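Long-range contact in nadb-ler3 (Gallus gallus, PDB 3WXB), which catalyses the NAD(P)H-dependent reduction of carbonyl compounds as a member of the short-chain dehydrogenase/reductase family: residues Cys223-Met235 with Ser243-Val257. Sequence-based numbering, arbitrary orientation.
With NDP (NADPH dihydro-nicotinamide-adenine-dinucleotide phosphate), chain C.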
ATOM      1  N   CYS A 223      13.999  -6.056   9.723  1.00 26.29           N
ATOM      2  CA  CYS A 223      13.368  -5.234   8.662  1.00 23.64           C
ATOM      3  C   CYS A 223      12.858  -3.936   9.232  1.00 24.23           C
ATOM      4  O   CYS A 223      12.371  -3.908  10.384  1.00 24.03           O
ATOM      5  CB  CYS A 223      12.192  -5.977   8.018  1.00 25.90           C
ATOM      6  SG  CYS A 223      12.584  -7.566   7.392  1.00 27.44           S
ATOM      7  N   VAL A 224      12.945  -2.846   8.478  1.00 21.00           N
ATOM      8  CA  VAL A 224      12.483  -1.561   8.997  1.00 23.28           C
ATOM      9  C   VAL A 224      12.149  -0.642   7.805  1.00 22.63           C
ATOM     10  O   VAL A 224      12.744  -0.823   6.750  1.00 22.89           O
ATOM     11  CB  VAL A 224      13.529  -0.857   9.887  1.00 25.04           C
ATOM     12  CG1 VAL A 224      14.783  -0.381   9.085  1.00 27.04           C
ATOM     13  CG2 VAL A 224      12.891   0.311  10.640  1.00 23.17           C
ATOM     14  N   ALA A 225      11.212   0.286   7.989  1.00 22.29           N
ATOM     15  CA  ALA A 225      10.840   1.280   6.962  1.00 20.65           C
ATOM     16  C   ALA A 225      11.373   2.595   7.487  1.00 21.97           C
ATOM     17  O   ALA A 225      11.121   2.898   8.673  1.00 25.31           O
ATOM     18  CB  ALA A 225       9.291   1.371   6.873  1.00 22.54           C
ATOM     19  N   LEU A 226      12.067   3.386   6.665  1.00 20.04           N
ATOM     20  CA  LEU A 226      12.540   4.715   7.065  1.00 21.93           C
ATOM     21  C   LEU A 226      11.959   5.849   6.235  1.00 23.65           C
ATOM     22  O   LEU A 226      11.884   5.760   4.991  1.00 25.13           O
ATOM     23  CB  LEU A 226      14.070   4.809   6.895  1.00 22.58           C
ATOM     24  CG  LEU A 226      14.933   3.820   7.695  1.00 27.22           C
ATOM     25  CD1 LEU A 226      16.423   4.086   7.501  1.00 27.60           C
ATOM     26  CD2 LEU A 226      14.544   3.867   9.143  1.00 24.96           C
ATOM     27  N   HIS A 227      11.576   6.914   6.891  1.00 20.84           N
ATOM     28  CA  HIS A 227      11.299   8.151   6.211  1.00 21.00           C
ATOM     29  C   HIS A 227      12.557   8.995   6.261  1.00 24.97           C
ATOM     30  O   HIS A 227      13.044   9.276   7.368  1.00 23.00           O
ATOM     31  CB  HIS A 227      10.158   8.891   6.932  1.00 19.52           C
ATOM     32  CG  HIS A 227       9.888  10.245   6.363  1.00 22.23           C
ATOM     33  ND1 HIS A 227       9.612  10.430   5.015  1.00 22.79           N
ATOM     34  CD2 HIS A 227       9.905  11.478   6.924  1.00 19.04           C
ATOM     35  CE1 HIS A 227       9.467  11.726   4.783  1.00 23.38           C
ATOM     36  NE2 HIS A 227       9.634  12.382   5.920  1.00 23.33           N
ATOM     37  N   PRO A 228      13.104   9.411   5.086  1.00 22.95           N
ATOM     38  CA  PRO A 228      14.392  10.104   4.949  1.00 19.29           C
ATOM     39  C   PRO A 228      14.263  11.563   5.178  1.00 22.19           C
ATOM     40  O   PRO A 228      15.249  12.264   5.183  1.00 25.58           O
ATOM     41  CB  PRO A 228      14.808   9.799   3.508  1.00 21.48           C
ATOM     42  CG  PRO A 228      13.485   9.662   2.797  1.00 17.77           C
ATOM     43  CD  PRO A 228      12.549   9.016   3.747  1.00 20.15           C
ATOM     44  N   GLY A 229      13.054  12.024   5.411  1.00 20.03           N
ATOM     45  CA  GLY A 229      12.829  13.438   5.573  1.00 20.67           C
ATOM     46  C   GLY A 229      12.375  13.997   4.206  1.00 24.56           C
ATOM     47  O   GLY A 229      12.165  13.246   3.274  1.00 22.86           O
ATOM     48  N   TRP A 230      12.203  15.302   4.095  1.00 25.65           N
ATOM     49  CA  TRP A 230      11.941  15.925   2.795  1.00 27.18           C
ATOM     50  C   TRP A 230      13.272  16.417   2.224  1.00 30.33           C
ATOM     51  O   TRP A 230      13.794  17.505   2.606  1.00 29.82           O
ATOM     52  CB  TRP A 230      10.959  17.050   2.994  1.00 23.84           C
ATOM     53  CG  TRP A 230      10.497  17.752   1.719  1.00 28.32           C
ATOM     54  CD1 TRP A 230      10.693  17.327   0.422  1.00 29.97           C
ATOM     55  CD2 TRP A 230       9.740  18.955   1.636  1.00 27.06           C
ATOM     56  NE1 TRP A 230      10.119  18.213  -0.451  1.00 33.33           N
ATOM     57  CE2 TRP A 230       9.516  19.212   0.262  1.00 32.26           C
ATOM     58  CE3 TRP A 230       9.228  19.854   2.588  1.00 29.26           C
ATOM     59  CZ2 TRP A 230       8.829  20.344  -0.185  1.00 37.54           C
ATOM     60  CZ3 TRP A 230       8.552  20.956   2.151  1.00 36.31           C
ATOM     61  CH2 TRP A 230       8.346  21.195   0.766  1.00 37.45           C
ATOM     62  N   VAL A 231      13.791  15.636   1.293  1.00 27.27           N
ATOM     63  CA  VAL A 231      15.191  15.683   0.951  1.00 28.81           C
ATOM     64  C   VAL A 231      15.356  16.468  -0.348  1.00 33.72           C
ATOM     65  O   VAL A 231      14.554  16.312  -1.253  1.00 30.51           O
ATOM     66  CB  VAL A 231      15.858  14.286   0.862  1.00 27.05           C
ATOM     67  CG1 VAL A 231      17.435  14.442   0.847  1.00 26.38           C
ATOM     68  CG2 VAL A 231      15.428  13.298   2.072  1.00 22.32           C
ATOM     69  N   LYS A 232      16.401  17.301  -0.387  1.00 35.71           N
ATOM     70  CA  LYS A 232      16.775  18.107  -1.555  1.00 37.98           C
ATOM     71  C   LYS A 232      17.352  17.218  -2.675  1.00 37.26           C
ATOM     72  O   LYS A 232      18.557  17.004  -2.764  1.00 34.27           O
ATOM     73  CB  LYS A 232      17.694  19.275  -1.092  1.00 41.50           C
ATOM     74  CG  LYS A 232      19.280  19.185  -1.384  1.00 50.87           C
ATOM     75  CD  LYS A 232      20.035  17.780  -1.163  1.00 44.69           C
ATOM     76  CE  LYS A 232      21.518  17.983  -0.990  1.00 51.63           C
ATOM     77  NZ  LYS A 232      21.879  19.482  -1.183  1.00 53.37           N
ATOM     78  N   THR A 233      16.460  16.637  -3.488  1.00 37.26           N
ATOM     79  CA  THR A 233      16.847  15.718  -4.561  1.00 36.44           C
ATOM     80  C   THR A 233      15.941  16.098  -5.724  1.00 35.53           C
ATOM     81  O   THR A 233      15.071  16.956  -5.550  1.00 37.03           O
ATOM     82  CB  THR A 233      16.540  14.260  -4.233  1.00 33.46           C
ATOM     83  OG1 THR A 233      15.107  14.067  -4.226  1.00 33.31           O
ATOM     84  CG2 THR A 233      17.214  13.812  -2.890  1.00 33.84           C
ATOM     85  N   ASP A 234      16.028  15.412  -6.849  1.00 37.82           N
ATOM     86  CA  ASP A 234      15.078  15.672  -7.904  1.00 41.17           C
ATOM     87  C   ASP A 234      13.689  15.256  -7.495  1.00 38.87           C
ATOM     88  O   ASP A 234      12.773  15.872  -7.939  1.00 39.78           O
ATOM     89  CB  ASP A 234      15.433  14.987  -9.208  1.00 45.60           C
ATOM     90  CG  ASP A 234      16.803  15.303  -9.667  1.00 54.84           C
ATOM     91  OD1 ASP A 234      17.592  14.369  -9.778  1.00 56.83           O
ATOM     92  OD2 ASP A 234      17.101  16.469  -9.902  1.00 53.40           O
ATOM     93  N   MET A 235      13.527  14.208  -6.683  1.00 30.29           N
ATOM     94  CA  MET A 235      12.160  13.844  -6.279  1.00 31.34           C
ATOM     95  C   MET A 235      11.600  14.812  -5.287  1.00 31.15           C
ATOM     96  O   MET A 235      10.433  15.207  -5.365  1.00 31.78           O
ATOM     97  CB  MET A 235      12.037  12.434  -5.731  1.00 30.45           C
ATOM     98  CG  MET A 235      10.581  12.122  -5.391  1.00 26.97           C
ATOM     99  SD  MET A 235      10.330  10.577  -4.509  1.00 29.33           S
ATOM    100  CE  MET A 235      10.901   9.402  -5.710  1.00 27.68           C
ATOM    101  N   SER A 243      12.051  22.933   6.740  1.00 51.94           N
ATOM    102  CA  SER A 243      11.914  21.497   7.043  1.00 51.87           C
ATOM    103  C   SER A 243      12.865  20.636   6.264  1.00 50.03           C
ATOM    104  O   SER A 243      13.071  19.488   6.624  1.00 51.16           O
ATOM    105  CB  SER A 243      10.515  20.995   6.720  1.00 51.38           C
ATOM    106  OG  SER A 243       9.682  21.229   7.807  1.00 56.63           O
ATOM    107  N   ARG A 244      13.416  21.163   5.179  1.00 46.76           N
ATOM    108  CA  ARG A 244      14.208  20.331   4.266  1.00 43.80           C
ATOM    109  C   ARG A 244      15.574  19.933   4.761  1.00 39.71           C
ATOM    110  O   ARG A 244      16.288  20.707   5.394  1.00 38.11           O
ATOM    111  CB  ARG A 244      14.311  21.014   2.914  1.00 40.49           C
ATOM    112  CG  ARG A 244      12.930  21.126   2.368  1.00 47.49           C
ATOM    113  CD  ARG A 244      12.722  20.054   1.353  1.00 49.43           C
ATOM    114  NE  ARG A 244      12.722  20.761   0.133  1.00 50.62           N
ATOM    115  CZ  ARG A 244      13.079  20.318  -1.045  1.00 46.86           C
ATOM    116  NH1 ARG A 244      13.523  19.084  -1.247  1.00 47.93           N
ATOM    117  NH2 ARG A 244      13.003  21.190  -2.026  1.00 51.77           N
ATOM    118  N   VAL A 245      15.959  18.720   4.425  1.00 36.66           N
ATOM    119  CA  VAL A 245      17.294  18.295   4.729  1.00 37.47           C
ATOM    120  C   VAL A 245      18.032  18.053   3.441  1.00 38.63           C
ATOM    121  O   VAL A 245      17.407  17.885   2.367  1.00 36.81           O
ATOM    122  CB  VAL A 245      17.287  17.071   5.647  1.00 38.60           C
ATOM    123  CG1 VAL A 245      16.689  17.490   6.988  1.00 37.97           C
ATOM    124  CG2 VAL A 245      16.489  15.939   5.029  1.00 37.03           C
ATOM    125  N   THR A 246      19.359  18.103   3.545  1.00 37.95           N
ATOM    126  CA  THR A 246      20.245  17.726   2.460  1.00 36.63           C
ATOM    127  C   THR A 246      20.363  16.199   2.495  1.00 35.46           C
ATOM    128  O   THR A 246      20.022  15.566   3.485  1.00 31.60           O
ATOM    129  CB  THR A 246      21.670  18.389   2.662  1.00 37.99           C
ATOM    130  OG1 THR A 246      22.237  17.888   3.876  1.00 37.68           O
ATOM    131  CG2 THR A 246      21.583  19.989   2.723  1.00 38.19           C
ATOM    132  N   VAL A 247      20.850  15.626   1.402  1.00 32.36           N
ATOM    133  CA  VAL A 247      21.118  14.227   1.274  1.00 32.16           C
ATOM    134  C   VAL A 247      22.100  13.809   2.363  1.00 34.88           C
ATOM    135  O   VAL A 247      21.952  12.710   2.962  1.00 31.92           O
ATOM    136  CB  VAL A 247      21.717  13.948  -0.131  1.00 31.59           C
ATOM    137  CG1 VAL A 247      22.424  12.633  -0.180  1.00 31.01           C
ATOM    138  CG2 VAL A 247      20.601  14.015  -1.215  1.00 32.23           C
ATOM    139  N   ASP A 248      23.080  14.676   2.656  1.00 32.03           N
ATOM    140  CA  ASP A 248      24.087  14.318   3.669  1.00 33.26           C
ATOM    141  C   ASP A 248      23.452  14.206   5.043  1.00 32.39           C
ATOM    142  O   ASP A 248      23.751  13.274   5.805  1.00 33.05           O
ATOM    143  CB  ASP A 248      25.284  15.287   3.690  1.00 32.67           C
ATOM    144  CG  ASP A 248      26.237  15.044   2.505  1.00 40.90           C
ATOM    145  OD1 ASP A 248      26.507  13.871   2.154  1.00 39.27           O
ATOM    146  OD2 ASP A 248      26.711  16.031   1.935  1.00 43.53           O
ATOM    147  N   GLU A 249      22.559  15.141   5.337  1.00 33.75           N
ATOM    148  CA  GLU A 249      21.865  15.172   6.635  1.00 33.34           C
ATOM    149  C   GLU A 249      20.914  13.980   6.758  1.00 31.75           C
ATOM    150  O   GLU A 249      20.849  13.303   7.786  1.00 32.13           O
ATOM    151  CB  GLU A 249      21.064  16.465   6.760  1.00 36.94           C
ATOM    152  CG  GLU A 249      21.907  17.748   7.045  1.00 39.17           C
ATOM    153  CD  GLU A 249      21.097  19.028   6.892  1.00 45.08           C
ATOM    154  OE1 GLU A 249      20.050  19.054   6.186  1.00 39.81           O
ATOM    155  OE2 GLU A 249      21.507  20.049   7.478  1.00 47.46           O
ATOM    156  N   SER A 250      20.171  13.720   5.671  1.00 30.41           N
ATOM    157  CA  SER A 250      19.178  12.647   5.661  1.00 28.50           C
ATOM    158  C   SER A 250      19.927  11.327   5.780  1.00 26.19           C
ATOM    159  O   SER A 250      19.611  10.517   6.643  1.00 28.42           O
ATOM    160  CB  SER A 250      18.327  12.699   4.359  1.00 28.44           C
ATOM    161  OG  SER A 250      17.690  11.434   4.153  1.00 27.11           O
ATOM    162  N   VAL A 251      20.893  11.053   4.899  1.00 29.26           N
ATOM    163  CA  VAL A 251      21.566   9.778   5.032  1.00 28.17           C
ATOM    164  C   VAL A 251      22.471   9.602   6.240  1.00 30.61           C
ATOM    165  O   VAL A 251      22.563   8.506   6.729  1.00 27.01           O
ATOM    166  CB  VAL A 251      22.151   9.109   3.728  1.00 33.10           C
ATOM    167  CG1 VAL A 251      21.605   9.672   2.389  1.00 36.83           C
ATOM    168  CG2 VAL A 251      23.586   8.762   3.810  1.00 30.79           C
ATOM    169  N   GLY A 252      23.140  10.670   6.681  1.00 31.65           N
ATOM    170  CA  GLY A 252      23.979  10.595   7.921  1.00 31.51           C
ATOM    171  C   GLY A 252      23.059  10.246   9.070  1.00 26.98           C
ATOM    172  O   GLY A 252      23.386   9.390   9.880  1.00 29.42           O
ATOM    173  N   GLY A 253      21.873  10.864   9.108  1.00 28.88           N
ATOM    174  CA  GLY A 253      20.864  10.536  10.111  1.00 26.34           C
ATOM    175  C   GLY A 253      20.398   9.087  10.027  1.00 29.54           C
ATOM    176  O   GLY A 253      20.407   8.365  11.057  1.00 27.44           O
ATOM    177  N   MET A 254      19.963   8.637   8.823  1.00 26.80           N
ATOM    178  CA  MET A 254      19.499   7.263   8.677  1.00 25.81           C
ATOM    179  C   MET A 254      20.515   6.208   9.102  1.00 28.63           C
ATOM    180  O   MET A 254      20.166   5.130   9.611  1.00 28.18           O
ATOM    181  CB  MET A 254      18.975   6.971   7.229  1.00 24.14           C
ATOM    182  CG  MET A 254      17.568   7.707   6.978  1.00 24.07           C
ATOM    183  SD  MET A 254      16.952   7.225   5.348  1.00 24.29           S
ATOM    184  CE  MET A 254      18.054   8.213   4.287  1.00 20.10           C
ATOM    185  N   LEU A 255      21.777   6.469   8.823  1.00 26.66           N
ATOM    186  CA  LEU A 255      22.766   5.484   9.148  1.00 28.67           C
ATOM    187  C   LEU A 255      22.965   5.449  10.688  1.00 23.88           C
ATOM    188  O   LEU A 255      23.187   4.388  11.242  1.00 25.58           O
ATOM    189  CB  LEU A 255      24.090   5.817   8.389  1.00 27.94           C
ATOM    190  CG  LEU A 255      24.130   5.437   6.894  1.00 32.38           C
ATOM    191  CD1 LEU A 255      23.664   4.027   6.605  1.00 23.52           C
ATOM    192  CD2 LEU A 255      23.135   6.279   6.220  1.00 39.10           C
ATOM    193  N   LYS A 256      22.891   6.598  11.358  1.00 26.16           N
ATOM    194  CA  LYS A 256      22.932   6.602  12.857  1.00 24.18           C
ATOM    195  C   LYS A 256      21.741   5.808  13.433  1.00 26.38           C
ATOM    196  O   LYS A 256      21.898   4.890  14.285  1.00 21.21           O
ATOM    197  CB  LYS A 256      22.968   8.054  13.353  1.00 26.80           C
ATOM    198  CG  LYS A 256      24.472   8.574  13.424  1.00 34.11           C
ATOM    199  CD  LYS A 256      24.785  10.016  13.236  1.00 37.08           C
ATOM    200  CE  LYS A 256      23.742  10.999  13.577  1.00 44.50           C
ATOM    201  NZ  LYS A 256      24.376  12.305  13.115  1.00 47.49           N
ATOM    202  N   VAL A 257      20.545   6.073  12.872  1.00 22.87           N
ATOM    203  CA  VAL A 257      19.361   5.292  13.206  1.00 20.38           C
ATOM    204  C   VAL A 257      19.637   3.841  13.054  1.00 20.66           C
ATOM    205  O   VAL A 257      19.451   3.079  14.035  1.00 24.55           O
ATOM    206  CB  VAL A 257      18.085   5.691  12.383  1.00 19.08           C
ATOM    207  CG1 VAL A 257      16.917   4.656  12.731  1.00 21.07           C
ATOM    208  CG2 VAL A 257      17.720   7.077  12.712  1.00 20.67           C
TER
HETATM  209  PA  NDP C 300      15.390  10.502  -7.034  1.00 27.66           P
HETATM  210  O1A NDP C 300      14.243  10.715  -7.966  1.00 30.20           O
HETATM  211  O2A NDP C 300      16.293  11.570  -6.878  1.00 26.58           O
HETATM  212  O5B NDP C 300      16.189   9.294  -7.405  1.00 24.98           O
HETATM  213  C5B NDP C 300      15.474   8.105  -7.847  1.00 24.03           C
HETATM  214  C4B NDP C 300      16.465   6.997  -7.932  1.00 24.56           C
HETATM  215  O4B NDP C 300      15.759   5.648  -8.102  1.00 24.59           O
HETATM  216  C3B NDP C 300      17.389   7.104  -9.168  1.00 27.33           C
HETATM  217  O3B NDP C 300      18.620   6.351  -8.803  1.00 26.09           O
HETATM  218  C2B NDP C 300      16.610   6.288 -10.215  1.00 26.20           C
HETATM  219  O2B NDP C 300      17.420   5.814 -11.313  1.00 27.95           O
HETATM  220  C1B NDP C 300      16.138   5.079  -9.362  1.00 27.38           C
HETATM  221  N9A NDP C 300      14.924   4.386 -10.054  1.00 29.91           N
HETATM  222  C8A NDP C 300      13.679   4.852 -10.322  1.00 23.21           C
HETATM  223  N7A NDP C 300      12.997   3.886 -10.967  1.00 27.18           N
HETATM  224  C5A NDP C 300      13.831   2.891 -11.225  1.00 27.67           C
HETATM  225  C6A NDP C 300      13.663   1.709 -11.842  1.00 29.24           C
HETATM  226  N6A NDP C 300      12.466   1.421 -12.384  1.00 28.36           N
HETATM  227  N1A NDP C 300      14.675   0.828 -11.902  1.00 29.26           N
HETATM  228  C2A NDP C 300      15.875   1.108 -11.298  1.00 21.55           C
HETATM  229  N3A NDP C 300      16.040   2.343 -10.685  1.00 24.11           N
HETATM  230  C4A NDP C 300      15.009   3.178 -10.626  1.00 28.43           C
HETATM  231  O3  NDP C 300      14.636  10.080  -5.637  1.00 29.92           O
HETATM  232  PN  NDP C 300      15.260  10.308  -4.164  1.00 25.39           P
HETATM  233  O1N NDP C 300      14.729  11.566  -3.654  1.00 25.65           O
HETATM  234  O2N NDP C 300      16.705  10.017  -4.147  1.00 27.21           O
HETATM  235  O5D NDP C 300      14.418   9.112  -3.441  1.00 28.72           O
HETATM  236  C5D NDP C 300      14.961   7.828  -3.075  1.00 23.30           C
HETATM  237  C4D NDP C 300      13.943   7.129  -2.160  1.00 25.72           C
HETATM  238  O4D NDP C 300      13.637   7.983  -1.068  1.00 26.33           O
HETATM  239  C3D NDP C 300      12.609   6.959  -2.943  1.00 23.40           C
HETATM  240  O3D NDP C 300      12.131   5.667  -2.584  1.00 28.71           O
HETATM  241  C2D NDP C 300      11.716   8.015  -2.432  1.00 25.50           C
HETATM  242  O2D NDP C 300      10.342   7.644  -2.523  1.00 23.47           O
HETATM  243  C1D NDP C 300      12.173   8.142  -0.998  1.00 23.73           C
HETATM  244  N1N NDP C 300      11.796   9.459  -0.424  1.00 27.77           N
HETATM  245  C2N NDP C 300      12.301  10.675  -0.910  1.00 20.51           C
HETATM  246  C3N NDP C 300      11.913  11.885  -0.326  1.00 23.12           C
HETATM  247  C7N NDP C 300      12.435  13.125  -0.738  1.00 28.98           C
HETATM  248  O7N NDP C 300      12.026  14.158  -0.203  1.00 28.86           O
HETATM  249  N7N NDP C 300      13.471  13.109  -1.633  1.00 27.18           N
HETATM  250  C4N NDP C 300      10.967  11.891   0.721  1.00 23.97           C
HETATM  251  C5N NDP C 300      10.429  10.700   1.225  1.00 23.35           C
HETATM  252  C6N NDP C 300      10.807   9.475   0.650  1.00 22.77           C
HETATM  253  P2B NDP C 300      17.535   6.701 -12.703  1.00 31.05           P
HETATM  254  O1X NDP C 300      17.864   5.569 -13.581  1.00 29.65           O
HETATM  255  O2X NDP C 300      18.563   7.688 -12.343  1.00 33.32           O
HETATM  256  O3X NDP C 300      16.166   7.244 -12.912  1.00 29.09           O
HETATM  257  O   HOH W   1      12.753  16.874   6.346  1.00 35.98           O
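Leu226, the last strand residue to face the helix, sets its CD1 against CG of Met254 at 3.8 Å. With CG anti to its carbonyl carbon (chi1 -72°) and a bend at chi3, the flexible Met254 chain also brings CE within 3.7 Å of Pro228 CB, so one unbranched chain touches both the strand and the turn. Pro228 faces two ways: CB meets Met254, while CG rests 3.4 Å from C6N of the nicotinamide ring. One turn of helix before Met254, the small, buried Ser250 donates from OG to Pro228 O (2.8 Å), in the carbonyl plane and on a lone pair. Val231 spreads its branches, CG1 meeting Val247 CG2 and CG2 approaching Ser250. Gly229 suits a backbone conformation that would jam a CB against the preceding carbonyl.

Next to these apolar contacts the backbones of Val231 and Val245 form a single bridge, with Val245 N bonding Trp230 O and Lys232 N bonding Val245 O. Outside it, the Arg244 guanidinium lies flat on the Trp230 indole, planes 19° apart, in a cation-pi stack; its NH2 is held by Gly237 O and Leu239 O, while Trp230 NE1 donates to Gly236 O. An alanine in place of Trp230 would probably leave the guanidinium without its aromatic platform and Gly236 O without that donor. Farther out, the bent Lys232 chain crosses Thr246, its CE against CB; Thr246 N-caps the helix in a capping box with Glu249.

The same turn also holds the cofactor: Val231 N donates to the carboxamide O7N (2.7 Å) and Thr233 OG1 to the phosphate O1N (2.6 Å). This is the Pro-Gly turn after the sixth strand of the SDR Rossmann fold, braced by the following helix as it grips the nicotinamide end of NADPH.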